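Putative Xylose isomerase (Rhodospirillum rubrum, PDB 3QXB) binds iron and manganese ions in a TIM barrel and may act as an isomerase, as in xylose isomerase-like proteins. Local coordinates at residues A40-V43 with R44-G48; Y54-L58 with T59-W63; A156-M159 with W160-L163; G224-D228 with M229-M233; H255-F258 with T259-G262. One frame throughout, in Å; residues are numbered along the deposited sequence. Where two conformers were deposited one is given.

Interaction 1: A40-V43 with R44-G48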
# COMPACT_ATOMS: atom_id res chain seq x y z
N ALA A 40 9.94 15.66 -12.59
CA ALA A 40 11.03 15.54 -13.59
C ALA A 40 12.22 16.42 -13.23
O ALA A 40 13.35 16.00 -13.35
CB ALA A 40 10.50 15.87 -15.00
N GLY A 41 11.97 17.64 -12.80
CA GLY A 41 13.05 18.57 -12.45
C GLY A 41 13.78 18.17 -11.17
O GLY A 41 14.97 18.32 -11.05
N LEU A 42 13.04 17.64 -10.22
CA LEU A 42 13.59 17.08 -9.00
C LEU A 42 14.54 15.90 -9.28
O LEU A 42 15.59 15.82 -8.69
CB LEU A 42 12.44 16.61 -8.13
CG LEU A 42 12.72 16.19 -6.70
CD1 LEU A 42 11.42 16.16 -5.93
CD2 LEU A 42 13.42 14.87 -6.60
N VAL A 43 14.15 14.97 -10.16
CA VAL A 43 15.03 13.86 -10.46
C VAL A 43 16.27 14.37 -11.21
O VAL A 43 17.40 13.93 -10.95
CB VAL A 43 14.30 12.79 -11.26
CG1 VAL A 43 15.30 11.76 -11.81
CG2 VAL A 43 13.21 12.11 -10.37
N ARG A 44 16.06 15.30 -12.13
CA ARG A 44 17.18 15.81 -12.94
C ARG A 44 18.13 16.71 -12.18
O ARG A 44 19.35 16.62 -12.36
CB ARG A 44 16.68 16.63 -14.13
CG ARG A 44 17.82 17.08 -15.08
CD ARG A 44 17.31 18.01 -16.17
NE ARG A 44 16.82 19.23 -15.56
CZ ARG A 44 15.86 20.02 -16.04
NH1 ARG A 44 15.24 19.74 -17.19
NH2 ARG A 44 15.52 21.11 -15.36
N ASP A 45 17.58 17.63 -11.41
CA ASP A 45 18.36 18.71 -10.83
C ASP A 45 18.74 18.41 -9.39
O ASP A 45 19.88 18.63 -8.98
CB ASP A 45 17.60 20.05 -10.90
CG ASP A 45 17.30 20.49 -12.35
OD1 ASP A 45 18.14 20.23 -13.26
OD2 ASP A 45 16.22 21.09 -12.56
N ASP A 46 17.79 17.91 -8.61
CA ASP A 46 18.07 17.60 -7.22
C ASP A 46 18.76 16.26 -6.99
O ASP A 46 19.70 16.21 -6.20
CB ASP A 46 16.79 17.69 -6.40
CG ASP A 46 16.21 19.07 -6.40
OD1 ASP A 46 16.97 20.03 -6.58
OD2 ASP A 46 14.98 19.22 -6.21
N LEU A 47 18.31 15.19 -7.67
CA LEU A 47 18.99 13.90 -7.56
C LEU A 47 20.10 13.72 -8.59
O LEU A 47 20.95 12.87 -8.39
CB LEU A 47 18.02 12.74 -7.70
CG LEU A 47 16.78 12.80 -6.81
CD1 LEU A 47 15.98 11.54 -7.05
CD2 LEU A 47 17.18 12.99 -5.38
N GLY A 48 20.09 14.50 -9.67
CA GLY A 48 21.16 14.40 -10.70
C GLY A 48 21.18 13.03 -11.37
O GLY A 48 22.22 12.49 -11.62

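Interaction 2: Y54-L58 with T59-W63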
# COMPACT_ATOMS: atom_id res chain seq x y z
N TYR A 54 9.14 4.22 -13.24
CA TYR A 54 7.90 4.86 -12.85
C TYR A 54 7.11 3.85 -12.06
O TYR A 54 7.13 2.68 -12.40
CB TYR A 54 7.17 5.27 -14.11
CG TYR A 54 5.82 5.95 -13.93
CD1 TYR A 54 5.72 7.34 -13.75
CD2 TYR A 54 4.65 5.22 -14.01
CE1 TYR A 54 4.46 7.96 -13.61
CE2 TYR A 54 3.43 5.85 -13.91
CZ TYR A 54 3.33 7.21 -13.70
OH TYR A 54 2.05 7.79 -13.57
N THR A 55 6.44 4.28 -10.98
CA THR A 55 5.69 3.34 -10.13
C THR A 55 4.16 3.40 -10.41
O THR A 55 3.60 4.48 -10.61
CB THR A 55 5.95 3.62 -8.61
OG1 THR A 55 5.19 2.72 -7.79
CG2 THR A 55 5.59 5.07 -8.21
N TYR A 56 3.50 2.25 -10.41
CA TYR A 56 2.02 2.21 -10.50
C TYR A 56 1.36 3.04 -9.36
O TYR A 56 0.22 3.43 -9.48
CB TYR A 56 1.50 0.81 -10.36
CG TYR A 56 1.92 -0.25 -11.41
CD1 TYR A 56 2.81 0.03 -12.44
CD2 TYR A 56 1.46 -1.53 -11.29
CE1 TYR A 56 3.17 -0.97 -13.34
CE2 TYR A 56 1.85 -2.54 -12.16
CZ TYR A 56 2.69 -2.27 -13.17
OH TYR A 56 3.02 -3.30 -14.08
N ASP A 57 2.08 3.26 -8.26
CA ASP A 57 1.63 4.06 -7.13
C ASP A 57 1.41 5.56 -7.45
O ASP A 57 0.92 6.29 -6.61
CB ASP A 57 2.58 3.91 -5.91
CG ASP A 57 2.36 2.60 -5.13
OD1 ASP A 57 1.41 1.81 -5.40
OD2 ASP A 57 3.16 2.32 -4.21
N LEU A 58 1.78 6.03 -8.64
CA LEU A 58 1.49 7.42 -9.03
C LEU A 58 0.22 7.48 -9.87
O LEU A 58 -0.54 8.41 -9.71
CB LEU A 58 2.65 8.03 -9.83
CG LEU A 58 3.87 8.49 -9.04
CD1 LEU A 58 5.05 8.82 -10.01
CD2 LEU A 58 3.52 9.69 -8.23
N THR A 59 -0.02 6.45 -10.71
CA THR A 59 -1.22 6.36 -11.50
C THR A 59 -1.68 4.88 -11.55
O THR A 59 -1.00 4.04 -12.15
CB THR A 59 -1.03 6.96 -12.97
OG1 THR A 59 -0.05 6.24 -13.67
CG2 THR A 59 -0.66 8.46 -12.98
N ASP A 60 -2.83 4.60 -10.92
CA ASP A 60 -3.34 3.25 -10.72
C ASP A 60 -3.78 2.68 -12.09
O ASP A 60 -4.59 3.28 -12.78
CB ASP A 60 -4.55 3.28 -9.77
CG ASP A 60 -4.96 1.91 -9.26
OD1 ASP A 60 -4.55 0.87 -9.86
OD2 ASP A 60 -5.76 1.87 -8.28
N PRO A 61 -3.23 1.52 -12.48
CA PRO A 61 -3.65 0.81 -13.70
C PRO A 61 -5.18 0.62 -13.76
O PRO A 61 -5.77 0.67 -14.82
CB PRO A 61 -2.92 -0.54 -13.58
CG PRO A 61 -1.64 -0.22 -12.88
CD PRO A 61 -2.09 0.85 -11.84
N TRP A 62 -5.80 0.39 -12.63
CA TRP A 62 -7.27 0.26 -12.53
C TRP A 62 -8.08 1.52 -12.87
O TRP A 62 -9.27 1.44 -13.19
CB TRP A 62 -7.67 -0.25 -11.16
CG TRP A 62 -7.32 -1.67 -10.92
CD1 TRP A 62 -6.42 -2.13 -10.04
CD2 TRP A 62 -7.92 -2.81 -11.53
NE1 TRP A 62 -6.38 -3.50 -10.08
CE2 TRP A 62 -7.27 -3.94 -11.01
CE3 TRP A 62 -8.88 -2.98 -12.52
CZ2 TRP A 62 -7.60 -5.23 -11.40
CZ3 TRP A 62 -9.19 -4.25 -12.93
CH2 TRP A 62 -8.58 -5.35 -12.36
N TRP A 63 -7.49 2.69 -12.79
CA TRP A 63 -8.23 3.93 -13.11
C TRP A 63 -8.80 3.89 -14.54
O TRP A 63 -8.19 3.27 -15.40
CB TRP A 63 -7.33 5.14 -12.97
CG TRP A 63 -6.97 5.52 -11.57
CD1 TRP A 63 -7.51 5.03 -10.39
CD2 TRP A 63 -6.01 6.50 -11.20
NE1 TRP A 63 -6.90 5.64 -9.32
CE2 TRP A 63 -6.00 6.56 -9.79
CE3 TRP A 63 -5.17 7.36 -11.92
CZ2 TRP A 63 -5.17 7.45 -9.09
CZ3 TRP A 63 -4.36 8.24 -11.23
CH2 TRP A 63 -4.32 8.24 -9.83

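Interaction 3: A156-M159 with W160-L163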
# COMPACT_ATOMS: atom_id res chain seq x y z
N ALA A 156 -0.97 -19.51 -13.51
CA ALA A 156 -0.29 -18.24 -13.47
C ALA A 156 0.68 -18.14 -14.64
O ALA A 156 0.72 -17.14 -15.32
CB ALA A 156 0.43 -18.04 -12.17
N ARG A 157 1.48 -19.19 -14.83
CA ARG A 157 2.48 -19.25 -15.92
C ARG A 157 1.82 -19.09 -17.30
O ARG A 157 2.30 -18.32 -18.13
CB ARG A 157 3.29 -20.57 -15.82
CG ARG A 157 3.68 -21.24 -17.14
CD ARG A 157 4.51 -22.51 -16.90
NE ARG A 157 3.72 -23.67 -16.49
CZ ARG A 157 4.16 -24.66 -15.72
NH1 ARG A 157 5.38 -24.63 -15.25
NH2 ARG A 157 3.36 -25.67 -15.38
N ASP A 158 0.71 -19.78 -17.52
CA ASP A 158 -0.02 -19.65 -18.76
C ASP A 158 -0.53 -18.20 -18.91
O ASP A 158 -0.49 -17.65 -19.98
CB ASP A 158 -1.18 -20.65 -18.85
CG ASP A 158 -0.71 -22.09 -19.04
OD1 ASP A 158 0.48 -22.31 -19.43
OD2 ASP A 158 -1.53 -23.01 -18.79
N MSE A 159 -0.95 -17.59 -17.82
CA MSE A 159 -1.37 -16.18 -17.89
C MSE A 159 -0.25 -15.25 -18.36
O MSE A 159 -0.50 -14.33 -19.14
CB MSE A 159 -1.88 -15.71 -16.55
CG MSE A 159 -3.26 -16.26 -16.24
SE MSE A 159 -3.96 -15.65 -14.59
CE MSE A 159 -5.66 -16.37 -14.76
N TRP A 160 0.97 -15.46 -17.86
CA TRP A 160 2.07 -14.56 -18.18
C TRP A 160 2.48 -14.73 -19.62
O TRP A 160 2.93 -13.77 -20.25
CB TRP A 160 3.28 -14.74 -17.24
CG TRP A 160 3.12 -13.90 -15.97
CD1 TRP A 160 2.25 -14.11 -14.97
CD2 TRP A 160 3.84 -12.71 -15.64
NE1 TRP A 160 2.37 -13.13 -14.01
CE2 TRP A 160 3.33 -12.25 -14.40
CE3 TRP A 160 4.85 -11.98 -16.26
CZ2 TRP A 160 3.84 -11.12 -13.77
CZ3 TRP A 160 5.33 -10.85 -15.64
CH2 TRP A 160 4.82 -10.43 -14.41
N ILE A 161 2.33 -15.93 -20.15
CA ILE A 161 2.56 -16.17 -21.56
C ILE A 161 1.63 -15.34 -22.42
O ILE A 161 2.09 -14.66 -23.33
CB ILE A 161 2.46 -17.70 -21.89
CG1 ILE A 161 3.65 -18.40 -21.22
CG2 ILE A 161 2.35 -17.92 -23.39
CD1 ILE A 161 3.50 -19.91 -21.13
N GLU A 162 0.34 -15.40 -22.13
CA GLU A 162 -0.66 -14.60 -22.84
C GLU A 162 -0.40 -13.08 -22.73
O GLU A 162 -0.59 -12.33 -23.68
CB GLU A 162 -2.03 -14.90 -22.25
CG GLU A 162 -3.14 -14.78 -23.24
CD GLU A 162 -4.51 -15.24 -22.74
OE1 GLU A 162 -4.65 -15.97 -21.74
OE2 GLU A 162 -5.49 -14.87 -23.40
N LEU A 163 -0.03 -12.66 -21.52
CA LEU A 163 0.25 -11.26 -21.23
C LEU A 163 1.53 -10.80 -21.96
O LEU A 163 1.59 -9.67 -22.41
CB LEU A 163 0.34 -11.02 -19.74
CG LEU A 163 -1.00 -10.99 -19.00
CD1 LEU A 163 -0.73 -11.11 -17.49
CD2 LEU A 163 -1.74 -9.74 -19.35

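Interaction 4: G224-D228 with M229-M233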
# COMPACT_ATOMS: atom_id res chain seq x y z
N GLY A 224 19.11 -17.52 5.02
CA GLY A 224 20.27 -17.99 5.80
C GLY A 224 21.56 -17.67 5.08
O GLY A 224 21.78 -16.51 4.71
N PRO A 225 22.40 -18.70 4.80
CA PRO A 225 23.67 -18.44 4.13
C PRO A 225 23.54 -18.18 2.61
O PRO A 225 24.51 -17.74 1.98
CB PRO A 225 24.48 -19.72 4.43
CG PRO A 225 23.43 -20.81 4.51
CD PRO A 225 22.20 -20.14 5.08
N GLU A 226 22.37 -18.46 2.04
CA GLU A 226 22.07 -18.15 0.64
C GLU A 226 21.51 -16.72 0.51
O GLU A 226 21.10 -16.32 -0.60
CB GLU A 226 21.09 -19.19 0.05
CG GLU A 226 21.66 -20.65 -0.12
CD GLU A 226 20.60 -21.65 -0.64
OE1 GLU A 226 19.42 -21.56 -0.25
OE2 GLU A 226 20.94 -22.56 -1.42
N ALA A 227 21.49 -15.96 1.62
CA ALA A 227 21.15 -14.54 1.59
C ALA A 227 22.36 -13.77 1.12
O ALA A 227 22.98 -13.07 1.88
CB ALA A 227 20.70 -14.02 2.99
N ASP A 228 22.70 -13.92 -0.15
CA ASP A 228 23.67 -13.03 -0.79
C ASP A 228 23.63 -13.11 -2.30
O ASP A 228 23.16 -14.08 -2.89
CB ASP A 228 25.09 -13.25 -0.29
CG ASP A 228 25.77 -14.46 -0.92
OD1 ASP A 228 25.08 -15.33 -1.48
OD2 ASP A 228 27.00 -14.55 -0.80
N MSE A 229 24.17 -12.07 -2.93
CA MSE A 229 23.91 -11.84 -4.33
C MSE A 229 24.70 -12.74 -5.23
O MSE A 229 24.23 -13.00 -6.32
CB MSE A 229 24.08 -10.37 -4.68
CG MSE A 229 22.99 -9.47 -4.09
SE MSE A 229 21.27 -9.79 -4.85
CE MSE A 229 21.68 -9.22 -6.64
N ASP A 230 25.84 -13.27 -4.78
CA ASP A 230 26.62 -14.21 -5.61
C ASP A 230 25.81 -15.47 -5.89
O ASP A 230 25.94 -16.07 -6.96
CB ASP A 230 27.98 -14.59 -4.99
CG ASP A 230 28.95 -13.43 -4.96
OD1 ASP A 230 29.13 -12.71 -5.97
OD2 ASP A 230 29.57 -13.24 -3.90
N HIS A 231 25.00 -15.89 -4.91
CA HIS A 231 24.15 -17.06 -5.09
C HIS A 231 23.09 -16.78 -6.17
O HIS A 231 22.70 -17.66 -6.92
CB HIS A 231 23.50 -17.45 -3.75
CG HIS A 231 22.48 -18.53 -3.87
ND1 HIS A 231 22.81 -19.83 -4.17
CD2 HIS A 231 21.13 -18.51 -3.71
CE1 HIS A 231 21.71 -20.56 -4.22
NE2 HIS A 231 20.67 -19.79 -3.94
N TRP A 232 22.64 -15.53 -6.24
CA TRP A 232 21.65 -15.13 -7.24
C TRP A 232 22.30 -15.15 -8.63
O TRP A 232 21.72 -15.69 -9.58
CB TRP A 232 21.00 -13.79 -6.85
CG TRP A 232 19.88 -14.04 -5.90
CD1 TRP A 232 19.98 -14.25 -4.56
CD2 TRP A 232 18.49 -14.20 -6.23
NE1 TRP A 232 18.74 -14.51 -4.04
CE2 TRP A 232 17.81 -14.49 -5.04
CE3 TRP A 232 17.77 -14.15 -7.43
CZ2 TRP A 232 16.44 -14.69 -5.00
CZ3 TRP A 232 16.40 -14.36 -7.40
CH2 TRP A 232 15.75 -14.63 -6.20
N MSE A 233 23.52 -14.63 -8.75
CA MSE A 233 24.22 -14.72 -10.03
C MSE A 233 24.52 -16.18 -10.43
O MSE A 233 24.39 -16.54 -11.60
CB MSE A 233 25.50 -13.89 -10.03
CG MSE A 233 25.25 -12.39 -9.83
SE MSE A 233 23.90 -11.63 -10.97
CE MSE A 233 25.01 -10.56 -12.15
O HOH W 1 18.58 -15.30 -1.12

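Interaction 5: H255-F258 with T259-G262. With MN (manganese (II) ion), chain G; EDO (1,2-ethanediol), chain K.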
# COMPACT_ATOMS: atom_id res chain seq x y z
N HIS A 255 14.12 -1.18 2.93
CA HIS A 255 14.07 -0.11 1.96
C HIS A 255 14.56 1.20 2.57
O HIS A 255 13.96 2.25 2.35
CB HIS A 255 12.66 0.07 1.37
CG HIS A 255 12.20 -1.10 0.55
ND1 HIS A 255 12.56 -1.27 -0.77
CD2 HIS A 255 11.45 -2.17 0.89
CE1 HIS A 255 12.05 -2.40 -1.21
NE2 HIS A 255 11.36 -2.96 -0.23
N TRP A 256 15.62 1.11 3.37
CA TRP A 256 16.26 2.28 3.92
C TRP A 256 17.00 2.99 2.83
O TRP A 256 17.37 2.40 1.81
CB TRP A 256 17.21 1.96 5.07
CG TRP A 256 16.55 1.49 6.33
CD1 TRP A 256 15.29 1.79 6.78
CD2 TRP A 256 17.13 0.62 7.32
NE1 TRP A 256 15.04 1.13 7.96
CE2 TRP A 256 16.15 0.41 8.31
CE3 TRP A 256 18.36 -0.01 7.44
CZ2 TRP A 256 16.38 -0.40 9.44
CZ3 TRP A 256 18.60 -0.81 8.57
CH2 TRP A 256 17.62 -0.98 9.55
N SER A 257 17.23 4.28 3.06
CA SER A 257 18.08 5.04 2.15
C SER A 257 19.56 4.88 2.53
O SER A 257 19.90 4.32 3.57
CB SER A 257 17.66 6.49 2.21
OG SER A 257 18.41 7.16 3.18
N PHE A 258 20.45 5.37 1.68
CA PHE A 258 21.87 5.21 1.87
C PHE A 258 22.53 6.25 2.80
O PHE A 258 23.76 6.29 2.95
CB PHE A 258 22.57 5.07 0.52
CG PHE A 258 22.13 3.84 -0.23
CD1 PHE A 258 22.76 2.63 -0.02
CD2 PHE A 258 21.03 3.88 -1.10
CE1 PHE A 258 22.35 1.51 -0.68
CE2 PHE A 258 20.62 2.77 -1.75
CZ PHE A 258 21.26 1.58 -1.54
N THR A 259 21.72 7.05 3.48
CA THR A 259 22.21 7.75 4.67
C THR A 259 22.14 6.85 5.95
O THR A 259 22.64 7.24 7.01
CB THR A 259 21.45 9.05 4.93
OG1 THR A 259 20.10 8.73 5.31
CG2 THR A 259 21.44 9.95 3.65
N GLN A 260 21.49 5.69 5.85
CA GLN A 260 21.32 4.78 6.97
C GLN A 260 22.40 3.68 7.03
O GLN A 260 22.90 3.23 5.99
CB GLN A 260 19.96 4.11 6.90
CG GLN A 260 18.80 5.08 7.00
CD GLN A 260 18.92 5.98 8.20
OE1 GLN A 260 19.21 7.16 8.06
NE2 GLN A 260 18.76 5.41 9.39
N PRO A 261 22.78 3.25 8.26
CA PRO A 261 23.70 2.12 8.37
C PRO A 261 23.03 0.81 7.96
O PRO A 261 21.82 0.65 8.09
CB PRO A 261 24.10 2.11 9.86
CG PRO A 261 23.39 3.19 10.52
CD PRO A 261 22.49 3.89 9.55
N GLY A 262 23.82 -0.12 7.45
CA GLY A 262 23.34 -1.42 7.03
C GLY A 262 24.38 -2.12 6.17
O GLY A 262 25.51 -1.62 6.01
MN MN G . 10.70 -4.85 -0.97
C1 EDO K . 13.91 6.08 5.25
O1 EDO K . 12.86 5.62 6.07
C2 EDO K . 15.11 5.39 5.83
O2 EDO K . 16.12 5.49 4.87
O HOH W 2 24.62 3.67 3.52
O HOH W 3 10.16 -4.12 -3.10
O HOH W 4 8.46 -4.08 -0.39

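Interaction 1: A40-V43 with R44-G48
L42 lays its CD2 methyl against CG of L47, 4.0 Å away, five residues on along the last turns of a helix. CG of L42 is anti to the backbone N (chi1 -170°), so the isobutyl group swings toward the carbonyl side, where L47 follows; D46 OD2 lies 3.8 Å from L42 CG, the two side chains crossing at about a right angle. V43 adds a looser contact to the same leucine, its CG2 lying 4.4 Å from L47 CD1. The backbone explains the spacing: L47 N donates to L42 O at 3.0 Å, a five-residue step that widens the helix into a pi-type turn, while the D46 N bond to the same oxygen is weak. On the outer face R44 grips D45 side-on, NE reaching D45 OD1 at 2.8 Å with an N-H...O angle of 171° and NH2 reaching D45 OD2 at 2.9 Å. D46 OD2 forms a salt bridge with NH2 of R38, about two turns earlier in the helix. G48 then leaves the helix with positive phi. The contact lies in the last part of helix 36-46 of the beta-alpha-beta unit running from strand 22-25 to strand 51-55, and L47 packs on M302, I303 and V306 of helix 295-310.

Interaction 2: Y54-L58 with T59-W63
Y56 meets P61 across the turn that follows strand 51-55. From its CB, 3.9 Å from P61 CD, the side chain runs on to CG, 3.9 Å from P61 CG, and to CD2, which comes within 3.7 Å of the same P61 carbon. The proline CG stands over one ring face, 4.1 Å from the centroid and 28° off the normal, a CH-pi contact; beyond it, the hydroxyl of Y56 bonds to T131 OG1. Y54 works differently. Its CG is anti to the backbone N (chi1 179°), and this direction carries the ring's OH to T59 OG1, 2.6 Å away and near the ring plane; either hydroxyl could donate, and the exact place of the tyrosine oxygen is less sure. W63 sets one face of its indole under D60 N, 3.6 Å above the plane. Two side-chain-to-backbone turns shape the path: T55 OG1 accepts from D57 N in an ST turn, and D60 OD1 from W62 N at 3.1 Å in an Asx turn, which overlaps a type I turn from D60 to W63. Y98 of the second subunit bonds to Y56 O, and W62 and W63 of the two subunits meet edge-to-face. The chemistry thus combines aromatic packing with polar groups satisfied inside a buried loop at the dimer interface, the Y54-T59 hydroxyl pair being probable but uncertain in geometry.

Interaction 3: A156-M159 with W160-L163
Two successive turns of the long alpha-helix 146-170, one of the outer helices of the TIM barrel, make this contact, and the four backbone bonds from each residue to the one four positions later define it. W160 N donates to A156 O at 3.1 Å, with the donor in the carbonyl plane; a second, weak bond from the same nitrogen goes to R157 O. E162 N to D158 O is the straightest of the set, with an N-H...O angle of 170°, and L163 N to M159 O is the shortest at 2.9 Å. Side chains lean back on these carbonyls. The indole of W160 brings CD1 to 3.4 Å from A156 O, so that this oxygen, already bonded to the tryptophan's own N, lies at the ring edge, near its plane. I161 uses its ethyl branch: with CG1 anti to the carbonyl carbon (chi1 -68°), the branch turns back along the helix, CG1 approaching R157 O to 3.4 Å and CD1 lying 3.6 Å from the same R157 O. L163 does likewise two residues later, its CG lying 3.4 Å from M159 O. In the conformer given, NH1 of R157 forms a salt bridge with D199. Around the helix, the buried W160 ring meets the rings of F101 and F135 and touches L116, while the selenomethionine M159, E162 and L163 pack on Y113; both L116 and Y113 belong to helix 106-125, the neighbouring helix of the barrel's outer layer.

Interaction 4: G224-D228 with M229-M233
A chi1 of 79° places CG of D228 between its own backbone N and carbonyl carbon, and a chi1 of 173° sends the H231 ring out on the carbonyl side of its residue, back toward E226. The first torsion serves an N-cap: D228 stands right before helix 229-236, and its OD1 accepts from H231 N in a capping bond that is weak at 3.5 Å. The main-chain oxygen of D228 takes a second weak bond from the same nitrogen, so one N-H is shared by two acceptors of one residue. OD1 also lies 3.5 Å from H231 CB, the two side chains crossing at about a right angle. The second torsion builds a stack. E226, with its chain extended beyond CG, lies over one face of the imidazole, its CG 4.0 Å from the ring centroid and only 9° off the normal, a CH-pi contact; the carboxylate runs on past the CE1-NE2 rim, its plane only modestly tilted from that of the imidazole, and OE2 is 3.5 Å from H231 CE1. D228 OD2 and D230 OD2 are 4.2 Å apart, two like charges that probably repel, although D230 OD1 is held by K275 and Y276. Inside, the selenomethionine M229 packs on Y243 of strand 240-245 and on W214 and A217, and W232 reaches A190 and A193 of helix 190-200. A water ties the loop to the helix, donating to E226 O at 2.8 Å and accepting from W232 NE1 at 3.0 Å.

Interaction 5: H255-F258 with T259-G262
Backbone and side-chain hydrogen bonds hold S257 to T259 and Q260 in a type I turn. Q260 N donates to S257 O at 3.1 Å, coming from above the carbonyl plane, 47° out of it, and T259 N makes a weak bond to S257 OG. Both hydroxyls of the turn find their strongest partner on one carboxylate: S257 OG bonds to D301 OD2 and T259 OG1 to D301 OD1, so D301 of helix 295-310 holds both. A water bridges F258 O and Q260 O, donating to both.

Apolar and van der Waals contacts come from W256, whose CB lies 3.9 Å from Q260 CB. Its indole runs on to P261, where CZ3 lies 3.6 Å from P261 O. A 1,2-ethanediol, probably from the crystallisation liquor, lies beside both residues, Q260 CG being 3.4 Å from its O2; S257 N also points at that oxygen, though at a distance too short to be taken literally.

H255, the first residue of 255-262, carries the metal coordination. Its NE2 binds manganese at 2.1 Å, alongside two waters, H216 and D253; the same site is also modelled with iron. On the far side of the ring, ND1 bonds to E286 O. That bond and the metal together hold the imidazole's rotation; since a carbonyl can only accept, ND1 is the donor. E286 is itself a ligand of the other metal site, so this bond, made to its main-chain O, links the backbone of one site's ligand to a ligand of the other, and the polar turn after H255 ties the metal-bearing loop to helix 295-310.

Along the chain the five contacts follow in numerical order round one TIM barrel, whose eight parallel strands form a closed sheet. Interactions 1 and 2 are consecutive, on helix 36-46 and on strand 51-55 with its following loop; their centres are 21 Å apart. Interaction 3, on helix 146-170, approaches interaction 2 to about 7 Å between nearest atoms, and helix 106-125 packs against both. Interactions 4 and 5 lie before and after strand 240-245, centres 20 Å apart. Interactions 3 and 5 sit on opposite sides of the chain's centre, about 36 Å between centres. Only interaction 5 holds a metal ligand, while interaction 2 meets the second subunit.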